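Local coordinates for protein PHO85 cyclin-10 (Saccharomyces cerevisiae, PDB 4KRD) that partners the cyclin-dependent kinase Pho85 and directs it to phosphorylate and negatively regulate glycogen synthase Gsy2, restraining glycogen accumulation, at residues A139-R142 with L143-L147. Sequence-based numbering, arbitrary orientation.
Sequences AAVR and LSTKL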
loop_
_atom_site.group_PDB
_atom_site.type_symbol
_atom_site.label_atom_id
_atom_site.label_comp_id
_atom_site.label_asym_id
_atom_site.label_seq_id
_atom_site.Cartn_x
_atom_site.Cartn_y
_atom_site.Cartn_z
ATOM N N ALA B 139 3.848 -14.776 13.454
ATOM C CA ALA B 139 3.025 -13.640 13.006
ATOM C C ALA B 139 3.832 -12.504 12.381
ATOM O O ALA B 139 3.452 -11.955 11.331
ATOM C CB ALA B 139 2.188 -13.113 14.180
ATOM N N ALA B 140 4.947 -12.132 13.019
ATOM C CA ALA B 140 5.739 -10.991 12.552
ATOM C C ALA B 140 6.397 -11.280 11.211
ATOM O O ALA B 140 6.488 -10.403 10.342
ATOM C CB ALA B 140 6.781 -10.586 13.600
ATOM N N VAL B 141 6.854 -12.514 11.025
ATOM C CA VAL B 141 7.422 -12.876 9.737
ATOM C C VAL B 141 6.341 -12.872 8.663
ATOM O O VAL B 141 6.563 -12.357 7.587
ATOM C CB VAL B 141 8.155 -14.233 9.755
ATOM C CG1 VAL B 141 8.491 -14.683 8.324
ATOM C CG2 VAL B 141 9.424 -14.139 10.626
ATOM N N ARG B 142 5.178 -13.436 8.967
ATOM C CA ARG B 142 4.126 -13.588 7.963
ATOM C C ARG B 142 3.581 -12.235 7.542
ATOM O O ARG B 142 3.425 -11.958 6.353
ATOM C CB ARG B 142 3.006 -14.511 8.478
ATOM C CG ARG B 142 1.839 -14.705 7.495
ATOM C CD ARG B 142 2.288 -15.365 6.186
ATOM N NE ARG B 142 1.145 -15.859 5.411
ATOM C CZ ARG B 142 1.239 -16.355 4.184
ATOM N NH1 ARG B 142 2.422 -16.417 3.591
ATOM N NH2 ARG B 142 0.156 -16.780 3.553
ATOM N N LEU B 143 3.319 -11.376 8.522
ATOM C CA LEU B 143 2.796 -10.039 8.259
ATOM C C LEU B 143 3.824 -9.238 7.467
ATOM O O LEU B 143 3.490 -8.508 6.531
ATOM C CB LEU B 143 2.462 -9.344 9.592
ATOM C CG LEU B 143 1.280 -8.379 9.636
ATOM C CD1 LEU B 143 0.118 -8.926 8.819
ATOM C CD2 LEU B 143 0.841 -8.105 11.084
ATOM N N SER B 144 5.089 -9.390 7.844
ATOM C CA SER B 144 6.175 -8.708 7.164
ATOM C C SER B 144 6.213 -9.024 5.666
ATOM O O SER B 144 6.320 -8.110 4.837
ATOM C CB SER B 144 7.526 -9.054 7.815
ATOM O OG SER B 144 8.580 -8.560 7.010
ATOM N N THR B 145 6.127 -10.307 5.313
ATOM C CA THR B 145 6.155 -10.688 3.905
ATOM C C THR B 145 4.975 -10.081 3.134
ATOM O O THR B 145 5.127 -9.684 1.983
ATOM C CB THR B 145 6.168 -12.230 3.677
ATOM O OG1 THR B 145 4.944 -12.807 4.148
ATOM C CG2 THR B 145 7.376 -12.883 4.362
ATOM N N LYS B 146 3.817 -9.992 3.782
ATOM C CA LYS B 146 2.616 -9.457 3.136
ATOM C C LYS B 146 2.658 -7.929 2.976
ATOM O O LYS B 146 2.047 -7.380 2.063
ATOM C CB LYS B 146 1.361 -9.897 3.898
ATOM C CG LYS B 146 1.013 -11.353 3.674
ATOM C CD LYS B 146 -0.343 -11.752 4.225
ATOM C CE LYS B 146 -0.682 -13.189 3.822
ATOM N NZ LYS B 146 -1.994 -13.644 4.342
ATOM N N LEU B 147 3.363 -7.250 3.881
ATOM C CA LEU B 147 3.641 -5.820 3.752
ATOM C C LEU B 147 4.654 -5.504 2.651
ATOM O O LEU B 147 4.708 -4.378 2.149
ATOM C CB LEU B 147 4.204 -5.276 5.055
ATOM C CG LEU B 147 3.257 -5.115 6.241
ATOM C CD1 LEU B 147 4.079 -4.800 7.490
ATOM C CD2 LEU B 147 2.256 -4.014 5.986
HETATM O O HOH W 1 4.948 -15.485 3.772
#
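Arg142 and Lys146, one turn apart on the helix 130-148 of the cyclin box, lay their long side chains across each other, and Thr145 grips the Arg142 carbonyl and reaches the guanidinium through a water. The Lys146 chain, extended beyond CG, brings its CE over one face of the Arg142 guanidinium, near the rim, at 3.6 Å from NE of Arg142. Arg142 meets it after a bend at chi2 (62°), while its CG lies anti to the backbone N. Two cationic ends are thereby brought close, with NH2 of Arg142 and NZ of Lys146 3.9 Å apart, and a single carboxylate oxygen, OE2 of Glu173 on helix 166-180, forms salt bridges with both NE of Arg142 and NZ of Lys146. NZ of Lys146 also hydrogen-bonds to the backbone of the other protein chain of the assembly, whereas NH1 of Arg142 reaches the carbonyl of His153, just before helix 155-162.

Leu143 is held by a nearly straight helical bond (167° at the hydrogen) from its N to O of Ala139, 2.9 Å away. Its CB lies 3.3 Å from that O of Ala139, but the end of the side chain leads away to Leu176 and Leu177 of helix 166-180.

The Arg142 carbonyl O receives two donors from the same face of its plane: N of Lys146 at 3.3 Å and OG1 of Thr145 at 2.8 Å. The Thr145 hydroxyl accepts from a water that, in the guanidinium plane at its edge, accepts from NH1 of Arg142.

Buried as they are, the charged groups have their polar ends satisfied: Glu173 probably offsets the mutual repulsion of Arg142 and Lys146, while the water, the His153 carbonyl and Glu173 together probably hold the guanidinium in its orientation, tying this helix to helix 166-180.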